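Local coordinates for protein Dye-decolorizing peroxidase (Irpex lacteus, PDB 7D8M) that probably acts as a heme b peroxidase of the dye-decolorizing family, using hydrogen peroxide to oxidise its substrates, at residues F9-G14 with S438-A443; I16-K21 with A54-P59; A333-T338 with F362-S367. One frame throughout, in Å; residues are numbered along the deposited sequence.

Interaction 3 lines the heme pocket, and interactions 1 and 2 both touch it, their centres about 16 and 14 Å from its own. Interactions 2 and 3 meet where I16 O approaches I334 CD1 at 3.6 Å. G19 lies about 10 Å from the side chain of R335 and about 13 Å from the heme. Interaction 1, which joins the two ends of the chain, has its centre about 12 Å from that of interaction 2. F9 O and A54 N, 3.0 Å apart, probably form a hydrogen bond between them. Interaction 1 also reaches interaction 3, through S438 OG packed against Y365 CE1 at 3.9 Å.

Interaction 1. Residues F9-G14 with S438-A443; sequences FENIQG and SPSITA
N11 meets the first residues of helix 441-448 beside their N-cap, joining the beginning of the chain to its last helix. S440 fills the N-cap position, its OG accepting from A443 N at 3.1 Å, while N11 takes the two amides that come before. Its main-chain O accepts from I441 N at 2.9 Å, in a bond that is nearly straight (168° at the hydrogen). Its side-chain OD1 accepts from T442 N at 2.9 Å, in the carbonyl plane and on a lone pair. CG is anti to the backbone N (chi1 -161°), which carries the carboxamide across to T442, and the two side chains lie roughly perpendicular. There ND2 donates to T442 OG1 at 3.1 Å, the oxygen lying slightly out of the amide plane. An alanine here would probably leave T442 N without this acceptor and T442 OG1 without its amide donor.

This end is well bonded but is the solvent side of the contact: T442 and E10 are exposed, and E10 contributes little beyond its carbonyl oxygen, which faces I441 CD1. The Q13 end, by contrast, is buried and close-fitting. The Q13 chain, extended beyond CG, slants across P439, bringing NE2 within 3.6 Å of both S438 CB and P439 CD. NE2 donates to P439 O at 2.9 Å, with the bond in the plane of both groups, and it also binds L70 O of strand 67-72; two acceptors thus fix the turn of the amide. P439 O is gripped twice as well, because a water that accepts from Q13 N at 2.9 Å donates to P439 O at 3.1 Å.

Interaction 2. Residues I16-K21 with A54-P59; sequences ILVGMK and ATIIGP
I56, near the C-terminal end of helix 53-57, packs against the turn V18-G19-M20 that follows helix 14-17: a helix-against-turn contact within the DyP dimeric alpha+beta barrel region. No hydrogen bond crosses it, so the evidence is all in the van der Waals approaches. The side chain of I56 can be followed outward. CB starts 4.0 Å from V18 CG2. The branch methyl CG2, anti to the backbone N, comes closer to the same V18 CG2, at 3.6 Å, as the two side chains run antiparallel alongside one another. This methyl also approaches G19 O, at 3.7 Å. The other branch runs extended (chi2 -167°), carrying CD1 past the valine to the backbone beyond. At the tip, CD1 lies 3.6 Å from G19 O and 4.0 Å from M20 CA. The side chain thus goes from valine methyl to main chain, CG2 touching both.

G19 leaves the helical conformation with a positive phi of 83°. A beta carbon there would collide with V18 O and would run into K21 CD, so the turn depends on the missing side chain. M20 points its own side chain away from the helix, onto F67 and N69 of strand 67-72, and I56 also touches F67. The strand is thus a common neighbour of both segments. On the more exposed flank, V18 and I57 lie roughly perpendicular, and the contact is made methyl to methyl, V18 CG1 to I57 CG2 at 3.8 Å.

Interaction 3. Residues A333-T338 with F362-S367; sequences AIRAGT and FVEYQS. With HEM (protoporphyrin IX containing Fe), chain B; OXY (oxygen molecule), chain C.
R335 lays the face of its guanidinium on the heme, with C4D of pyrrole D 3.3 Å from the guanidinium plane and over its centre. A bend at chi3 (-60°) turns the group flat to the porphyrin. The edge of the guanidinium is used for polar partners: NH2 donates to propionate O2A of the heme at 2.7 Å, and NH1 makes a weak bond to O2 of the oxygen molecule at 3.1 Å. Outside the pair of strands, NH1 forms a salt bridge with D172 and NH2 donates to S175 O, so the group has little freedom to turn.

From the partner strand, F362 comes up beside it, its CE1 3.3 Å from heme C2C. The E364 carboxylate stands nearly perpendicular to the guanidinium (82°), and its OE2 rests on R335 CG at 3.8 Å rather than on the charged nitrogens.

The backbones place these groups. The strands run antiparallel, with I334 and Y365 a hydrogen-bonded pair: I334 N donates to Y365 O at 3.0 Å, and Y365 N to I334 O at 2.7 Å. R335 and E364 form the adjoining non-hydrogen-bonded pair. A336 N still donates to V363 O at 2.8 Å, but the regular pairing ends there: V363 N and G337 N both donate to a water, which donates to O1 of the oxygen molecule. On the face away from the heme, Y365 turns its ring edge to A336 CB, and its OH binds D15.

An edge strand of a four-stranded antiparallel sheet presenting an arginine beside the aspartate of the GXXDG motif, across the heme from the axial histidine H312, is typical of the distal pocket of DyP-type peroxidases.

Interaction 1. Residues F9-G14 with S438-A443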
loop_
_atom_site.group_PDB
_atom_site.type_symbol
_atom_site.label_atom_id
_atom_site.label_comp_id
_atom_site.label_asym_id
_atom_site.label_seq_id
_atom_site.Cartn_x
_atom_site.Cartn_y
_atom_site.Cartn_z
ATOM N N PHE A 9 8.984 -14.655 15.078
ATOM C CA PHE A 9 9.416 -13.563 14.213
ATOM C C PHE A 9 10.669 -13.896 13.413
ATOM O O PHE A 9 10.974 -13.198 12.439
ATOM C CB PHE A 9 9.625 -12.306 15.055
ATOM C CG PHE A 9 8.349 -11.754 15.621
ATOM C CD1 PHE A 9 7.281 -11.460 14.788
ATOM C CD2 PHE A 9 8.203 -11.556 16.979
ATOM C CE1 PHE A 9 6.096 -10.960 15.297
ATOM C CE2 PHE A 9 7.020 -11.054 17.494
ATOM C CZ PHE A 9 5.967 -10.762 16.650
ATOM N N GLU A 10 11.401 -14.942 13.785
ATOM C CA GLU A 10 12.507 -15.390 12.949
ATOM C C GLU A 10 12.037 -16.200 11.740
ATOM O O GLU A 10 12.843 -16.467 10.835
ATOM C CB GLU A 10 13.510 -16.188 13.800
ATOM C CG GLU A 10 13.078 -17.609 14.143
ATOM C CD GLU A 10 11.967 -17.681 15.188
ATOM O OE1 GLU A 10 11.697 -16.665 15.869
ATOM O OE2 GLU A 10 11.367 -18.773 15.332
ATOM N N ASN A 11 10.755 -16.571 11.683
ATOM C CA ASN A 11 10.197 -17.290 10.543
ATOM C C ASN A 11 9.280 -16.441 9.660
ATOM O O ASN A 11 8.766 -16.950 8.654
ATOM C CB ASN A 11 9.423 -18.523 11.018
ATOM C CG ASN A 11 9.220 -19.530 9.906
ATOM O OD1 ASN A 11 10.034 -19.613 8.992
ATOM N ND2 ASN A 11 8.125 -20.278 9.961
ATOM N N ILE A 12 9.056 -15.176 9.993
ATOM C CA ILE A 12 8.128 -14.326 9.249
ATOM C C ILE A 12 8.934 -13.352 8.402
ATOM O O ILE A 12 9.851 -12.693 8.907
ATOM C CB ILE A 12 7.167 -13.593 10.198
ATOM C CG1 ILE A 12 6.413 -14.619 11.051
ATOM C CG2 ILE A 12 6.192 -12.693 9.416
ATOM C CD1 ILE A 12 5.384 -14.018 11.997
ATOM N N GLN A 13 8.609 -13.282 7.110
ATOM C CA GLN A 13 9.288 -12.357 6.213
ATOM C C GLN A 13 9.118 -10.923 6.702
ATOM O O GLN A 13 7.995 -10.459 6.941
ATOM C CB GLN A 13 8.750 -12.513 4.794
ATOM C CG GLN A 13 9.083 -13.862 4.181
ATOM C CD GLN A 13 9.125 -13.800 2.682
ATOM O OE1 GLN A 13 9.985 -13.135 2.099
ATOM N NE2 GLN A 13 8.195 -14.488 2.036
ATOM N N GLY A 14 10.246 -10.222 6.819
ATOM C CA GLY A 14 10.291 -8.973 7.554
ATOM C C GLY A 14 9.492 -7.840 6.935
ATOM O O GLY A 14 8.997 -6.971 7.657
ATOM N N SER A 438 3.321 -14.107 0.331
ATOM C CA SER A 438 4.614 -14.201 0.993
ATOM C C SER A 438 4.544 -15.328 2.009
ATOM O O SER A 438 3.916 -15.157 3.060
ATOM C CB SER A 438 4.972 -12.891 1.691
ATOM O OG SER A 438 5.244 -11.854 0.763
ATOM N N PRO A 439 5.156 -16.472 1.759
ATOM C CA PRO A 439 5.113 -17.552 2.739
ATOM C C PRO A 439 6.038 -17.252 3.907
ATOM O O PRO A 439 6.894 -16.364 3.859
ATOM C CB PRO A 439 5.596 -18.781 1.954
ATOM C CG PRO A 439 5.802 -18.317 0.544
ATOM C CD PRO A 439 5.943 -16.837 0.574
ATOM N N SER A 440 5.838 -18.016 4.975
ATOM C CA SER A 440 6.846 -18.098 6.013
ATOM C C SER A 440 8.164 -18.581 5.416
ATOM O O SER A 440 8.219 -19.132 4.311
ATOM C CB SER A 440 6.401 -19.042 7.123
ATOM O OG SER A 440 6.568 -20.386 6.707
ATOM N N ILE A 441 9.242 -18.370 6.168
ATOM C CA ILE A 441 10.556 -18.705 5.641
ATOM C C ILE A 441 10.696 -20.213 5.483
ATOM O O ILE A 441 11.155 -20.691 4.442
ATOM C CB ILE A 441 11.646 -18.089 6.531
ATOM C CG1 ILE A 441 11.338 -16.589 6.711
ATOM C CG2 ILE A 441 13.008 -18.308 5.918
ATOM C CD1 ILE A 441 12.486 -15.746 7.221
ATOM N N THR A 442 10.251 -20.990 6.478
ATOM C CA THR A 442 10.280 -22.448 6.335
ATOM C C THR A 442 9.413 -22.903 5.166
ATOM O O THR A 442 9.810 -23.784 4.392
ATOM C CB THR A 442 9.830 -23.133 7.629
ATOM O OG1 THR A 442 8.524 -22.665 7.994
ATOM C CG2 THR A 442 10.812 -22.847 8.758
ATOM N N ALA A 443 8.234 -22.292 5.005
ATOM C CA ALA A 443 7.355 -22.668 3.905
ATOM C C ALA A 443 8.036 -22.461 2.561
ATOM O O ALA A 443 7.837 -23.247 1.628
ATOM C CB ALA A 443 6.047 -21.871 3.977
HETATM O O HOH W 1 6.203 -14.686 6.320
#

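Interaction 2. Residues I16-K21 with A54-P59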
loop_
_atom_site.group_PDB
_atom_site.type_symbol
_atom_site.label_atom_id
_atom_site.label_comp_id
_atom_site.label_asym_id
_atom_site.label_seq_id
_atom_site.Cartn_x
_atom_site.Cartn_y
_atom_site.Cartn_z
ATOM N N ILE A 16 6.628 -7.796 5.775
ATOM C CA ILE A 16 5.196 -7.862 6.054
ATOM C C ILE A 16 4.827 -6.951 7.215
ATOM O O ILE A 16 3.864 -6.170 7.143
ATOM C CB ILE A 16 4.769 -9.311 6.347
ATOM C CG1 ILE A 16 5.179 -10.248 5.200
ATOM C CG2 ILE A 16 3.256 -9.361 6.656
ATOM C CD1 ILE A 16 5.025 -11.738 5.523
ATOM N N LEU A 17 5.559 -7.061 8.318
ATOM C CA LEU A 17 5.082 -6.514 9.582
ATOM C C LEU A 17 5.755 -5.208 9.954
ATOM O O LEU A 17 5.085 -4.282 10.420
ATOM C CB LEU A 17 5.282 -7.520 10.716
ATOM C CG LEU A 17 4.820 -7.092 12.109
ATOM C CD1 LEU A 17 3.328 -6.787 12.102
ATOM C CD2 LEU A 17 5.140 -8.179 13.119
ATOM N N VAL A 18 7.063 -5.110 9.760
ATOM C CA VAL A 18 7.783 -3.898 10.103
ATOM C C VAL A 18 8.169 -3.105 8.876
ATOM O O VAL A 18 8.334 -1.878 8.979
ATOM C CB VAL A 18 9.023 -4.210 10.964
ATOM C CG1 VAL A 18 8.581 -4.838 12.266
ATOM C CG2 VAL A 18 9.977 -5.141 10.233
ATOM N N GLY A 19 8.252 -3.737 7.717
ATOM C CA GLY A 19 8.784 -3.049 6.564
ATOM C C GLY A 19 10.296 -3.098 6.548
ATOM O O GLY A 19 10.964 -3.130 7.588
ATOM N N MET A 20 10.844 -3.110 5.333
ATOM C CA MET A 20 12.292 -3.098 5.163
ATOM C C MET A 20 12.898 -1.765 5.587
ATOM O O MET A 20 14.034 -1.727 6.060
ATOM C CB MET A 20 12.642 -3.416 3.710
ATOM C CG MET A 20 12.410 -4.867 3.339
ATOM S SD MET A 20 13.102 -5.303 1.724
ATOM C CE MET A 20 12.599 -7.023 1.653
ATOM N N LYS A 21 12.157 -0.669 5.429
ATOM C CA LYS A 21 12.578 0.665 5.861
ATOM C C LYS A 21 13.945 1.039 5.303
ATOM O O LYS A 21 14.716 1.776 5.926
ATOM C CB LYS A 21 12.547 0.801 7.383
ATOM C CG LYS A 21 11.184 0.537 8.066
ATOM C CD LYS A 21 9.975 0.668 7.112
ATOM C CE LYS A 21 9.831 2.047 6.443
ATOM N NZ LYS A 21 9.199 1.900 5.076
ATOM N N ALA A 54 12.647 -10.729 12.743
ATOM C CA ALA A 54 13.621 -10.706 13.831
ATOM C C ALA A 54 14.913 -10.019 13.406
ATOM O O ALA A 54 15.481 -9.229 14.165
ATOM C CB ALA A 54 13.894 -12.129 14.322
ATOM N N THR A 55 15.380 -10.289 12.187
ATOM C CA THR A 55 16.610 -9.657 11.719
ATOM C C THR A 55 16.436 -8.148 11.557
ATOM O O THR A 55 17.331 -7.369 11.912
ATOM C CB THR A 55 17.051 -10.290 10.401
ATOM O OG1 THR A 55 17.285 -11.694 10.595
ATOM C CG2 THR A 55 18.326 -9.637 9.895
ATOM N N ILE A 56 15.294 -7.709 11.024
ATOM C CA ILE A 56 15.119 -6.281 10.784
ATOM C C ILE A 56 15.124 -5.516 12.103
ATOM O O ILE A 56 15.781 -4.477 12.229
ATOM C CB ILE A 56 13.832 -6.032 9.972
ATOM C CG1 ILE A 56 13.947 -6.659 8.574
ATOM C CG2 ILE A 56 13.518 -4.535 9.891
ATOM C CD1 ILE A 56 12.845 -6.184 7.607
ATOM N N ILE A 57 14.425 -6.037 13.121
ATOM C CA ILE A 57 14.331 -5.348 14.407
ATOM C C ILE A 57 15.457 -5.692 15.371
ATOM O O ILE A 57 15.571 -5.045 16.424
ATOM C CB ILE A 57 13.001 -5.645 15.123
ATOM C CG1 ILE A 57 12.953 -7.104 15.579
ATOM C CG2 ILE A 57 11.829 -5.306 14.224
ATOM C CD1 ILE A 57 11.767 -7.407 16.476
ATOM N N GLY A 58 16.286 -6.689 15.060
ATOM C CA GLY A 58 17.376 -7.058 15.931
ATOM C C GLY A 58 18.613 -6.219 15.695
ATOM O O GLY A 58 18.636 -5.281 14.882
ATOM N N PRO A 59 19.686 -6.575 16.403
ATOM C CA PRO A 59 20.907 -5.764 16.345
ATOM C C PRO A 59 21.420 -5.620 14.922
ATOM O O PRO A 59 21.381 -6.560 14.125
ATOM C CB PRO A 59 21.894 -6.537 17.227
ATOM C CG PRO A 59 21.326 -7.912 17.355
ATOM C CD PRO A 59 19.847 -7.786 17.224
#

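Interaction 3. Residues A333-T338 with F362-S367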
loop_
_atom_site.group_PDB
_atom_site.type_symbol
_atom_site.label_atom_id
_atom_site.label_comp_id
_atom_site.label_asym_id
_atom_site.label_seq_id
_atom_site.Cartn_x
_atom_site.Cartn_y
_atom_site.Cartn_z
ATOM N N ALA A 333 -4.968 -3.161 6.869
ATOM C CA ALA A 333 -3.872 -3.804 6.146
ATOM C C ALA A 333 -2.652 -2.904 6.242
ATOM O O ALA A 333 -2.771 -1.701 6.491
ATOM C CB ALA A 333 -4.247 -4.072 4.686
ATOM N N ILE A 334 -1.476 -3.491 6.037
ATOM C CA ILE A 334 -0.209 -2.789 6.221
ATOM C C ILE A 334 0.357 -2.389 4.865
ATOM O O ILE A 334 0.563 -3.242 3.991
ATOM C CB ILE A 334 0.802 -3.654 6.990
ATOM C CG1 ILE A 334 0.338 -3.889 8.430
ATOM C CG2 ILE A 334 2.180 -3.007 6.950
ATOM C CD1 ILE A 334 1.174 -4.931 9.167
ATOM N N ARG A 335 0.644 -1.100 4.700
ATOM C CA ARG A 335 1.288 -0.598 3.493
ATOM C C ARG A 335 2.800 -0.523 3.704
ATOM O O ARG A 335 3.269 -0.095 4.763
ATOM C CB ARG A 335 0.726 0.781 3.121
ATOM C CG ARG A 335 -0.768 0.767 2.752
ATOM C CD ARG A 335 -1.400 2.172 2.777
ATOM N NE ARG A 335 -1.302 2.761 4.100
ATOM C CZ ARG A 335 -0.702 3.918 4.352
ATOM N NH1 ARG A 335 -0.160 4.608 3.357
ATOM N NH2 ARG A 335 -0.626 4.375 5.595
ATOM N N ALA A 336 3.560 -0.946 2.687
ATOM C CA ALA A 336 5.019 -1.011 2.778
ATOM C C ALA A 336 5.681 -0.574 1.479
ATOM O O ALA A 336 6.816 -0.976 1.181
ATOM C CB ALA A 336 5.491 -2.427 3.156
ATOM N N GLY A 337 4.998 0.251 0.696
ATOM C CA GLY A 337 5.518 0.657 -0.585
ATOM C C GLY A 337 6.531 1.774 -0.472
ATOM O O GLY A 337 6.784 2.315 0.600
ATOM N N THR A 338 7.097 2.136 -1.628
ATOM C CA THR A 338 8.149 3.134 -1.754
ATOM C C THR A 338 7.915 3.966 -3.007
ATOM O O THR A 338 7.604 3.406 -4.069
ATOM C CB THR A 338 9.537 2.463 -1.840
ATOM O OG1 THR A 338 9.688 1.546 -0.751
ATOM C CG2 THR A 338 10.664 3.491 -1.800
ATOM N N PHE A 362 3.504 0.599 -4.857
ATOM C CA PHE A 362 2.582 0.356 -3.758
ATOM C C PHE A 362 2.590 -1.112 -3.345
ATOM O O PHE A 362 2.457 -2.004 -4.188
ATOM C CB PHE A 362 1.176 0.799 -4.185
ATOM C CG PHE A 362 0.104 0.540 -3.182
ATOM C CD1 PHE A 362 -0.268 1.527 -2.262
ATOM C CD2 PHE A 362 -0.603 -0.648 -3.204
ATOM C CE1 PHE A 362 -1.287 1.296 -1.350
ATOM C CE2 PHE A 362 -1.631 -0.875 -2.298
ATOM C CZ PHE A 362 -1.965 0.092 -1.361
ATOM N N VAL A 363 2.721 -1.357 -2.043
ATOM C CA VAL A 363 2.699 -2.697 -1.471
ATOM C C VAL A 363 1.771 -2.687 -0.268
ATOM O O VAL A 363 1.914 -1.836 0.616
ATOM C CB VAL A 363 4.100 -3.160 -1.029
ATOM C CG1 VAL A 363 3.987 -4.483 -0.289
ATOM C CG2 VAL A 363 5.060 -3.243 -2.217
ATOM N N GLU A 364 0.840 -3.637 -0.219
ATOM C CA GLU A 364 -0.073 -3.749 0.911
ATOM C C GLU A 364 -0.233 -5.212 1.296
ATOM O O GLU A 364 -0.469 -6.063 0.430
ATOM C CB GLU A 364 -1.442 -3.131 0.587
ATOM C CG GLU A 364 -2.316 -2.936 1.809
ATOM C CD GLU A 364 -3.519 -2.028 1.561
ATOM O OE1 GLU A 364 -4.003 -1.970 0.418
ATOM O OE2 GLU A 364 -3.964 -1.354 2.517
ATOM N N TYR A 365 -0.112 -5.493 2.594
ATOM C CA TYR A 365 -0.171 -6.846 3.137
ATOM C C TYR A 365 -1.451 -7.056 3.936
ATOM O O TYR A 365 -1.895 -6.156 4.657
ATOM C CB TYR A 365 1.021 -7.121 4.051
ATOM C CG TYR A 365 2.358 -7.170 3.369
ATOM C CD1 TYR A 365 2.818 -8.344 2.779
ATOM C CD2 TYR A 365 3.188 -6.056 3.351
ATOM C CE1 TYR A 365 4.080 -8.405 2.167
ATOM C CE2 TYR A 365 4.460 -6.110 2.750
ATOM C CZ TYR A 365 4.893 -7.286 2.157
ATOM O OH TYR A 365 6.144 -7.334 1.555
ATOM N N GLN A 366 -2.018 -8.260 3.837
ATOM C CA GLN A 366 -3.247 -8.627 4.536
ATOM C C GLN A 366 -3.465 -10.123 4.364
ATOM O O GLN A 366 -3.002 -10.725 3.392
ATOM C CB GLN A 366 -4.472 -7.862 4.006
ATOM C CG GLN A 366 -4.733 -8.086 2.514
ATOM C CD GLN A 366 -3.962 -7.120 1.623
ATOM O OE1 GLN A 366 -4.312 -5.946 1.512
ATOM N NE2 GLN A 366 -2.908 -7.615 0.977
ATOM N N SER A 367 -4.212 -10.708 5.303
ATOM C CA SER A 367 -4.517 -12.132 5.222
ATOM C C SER A 367 -5.580 -12.444 4.178
ATOM O O SER A 367 -5.644 -13.583 3.701
ATOM C CB SER A 367 -4.962 -12.656 6.591
ATOM O OG SER A 367 -6.279 -12.212 6.915
HETATM C CHA HEM B . -2.907 6.688 3.792
HETATM C CHB HEM B . -1.116 8.618 -0.281
HETATM C CHC HEM B . -2.579 4.691 -2.743
HETATM C CHD HEM B . -4.800 3.013 1.229
HETATM C C1A HEM B . -2.276 7.547 2.920
HETATM C C2A HEM B . -1.606 8.785 3.271
HETATM C C3A HEM B . -1.100 9.308 2.139
HETATM C C4A HEM B . -1.434 8.421 1.045
HETATM C CMA HEM B . -0.301 10.613 1.974
HETATM C CAA HEM B . -1.504 9.358 4.710
HETATM C CBA HEM B . -0.261 8.813 5.410
HETATM C CGA HEM B . -0.608 7.689 6.367
HETATM O O1A HEM B . -1.682 7.752 7.011
HETATM O O2A HEM B . 0.207 6.736 6.511
HETATM C C1B HEM B . -1.327 7.703 -1.284
HETATM C C2B HEM B . -0.833 7.827 -2.636
HETATM C C3B HEM B . -1.250 6.743 -3.318
HETATM C C4B HEM B . -2.000 5.901 -2.414
HETATM C CMB HEM B . -0.010 9.048 -3.141
HETATM C CAB HEM B . -0.989 6.343 -4.792
HETATM C CBB HEM B . 0.005 6.851 -5.529
HETATM C C1C HEM B . -3.372 3.918 -1.912
HETATM C C2C HEM B . -4.137 2.741 -2.288
HETATM C C3C HEM B . -4.748 2.272 -1.181
HETATM C C4C HEM B . -4.402 3.155 -0.083
HETATM C CMC HEM B . -4.165 2.167 -3.726
HETATM C CAC HEM B . -5.698 1.058 -1.009
HETATM C CBC HEM B . -6.420 0.542 -2.019
HETATM C C1D HEM B . -4.377 3.792 2.285
HETATM C C2D HEM B . -4.553 3.513 3.702
HETATM C C3D HEM B . -4.038 4.526 4.401
HETATM C C4D HEM B . -3.509 5.493 3.458
HETATM C CMD HEM B . -5.227 2.278 4.321
HETATM C CAD HEM B . -4.020 4.650 5.938
HETATM C CBD HEM B . -5.317 5.333 6.383
HETATM C CGD HEM B . -5.426 5.398 7.891
HETATM O O1D HEM B . -5.884 6.451 8.408
HETATM O O2D HEM B . -5.051 4.410 8.582
HETATM N NA HEM B . -2.159 7.363 1.560
HETATM N NB HEM B . -2.037 6.514 -1.174
HETATM N NC HEM B . -3.568 4.140 -0.569
HETATM N ND HEM B . -3.718 5.004 2.169
HETATM FE FE HEM B . -3.007 5.832 0.440
HETATM O O1 OXY C . 1.454 3.842 0.562
HETATM O O2 OXY C . 0.836 4.904 0.472
HETATM O O HOH W 2 2.290 1.025 -0.031
#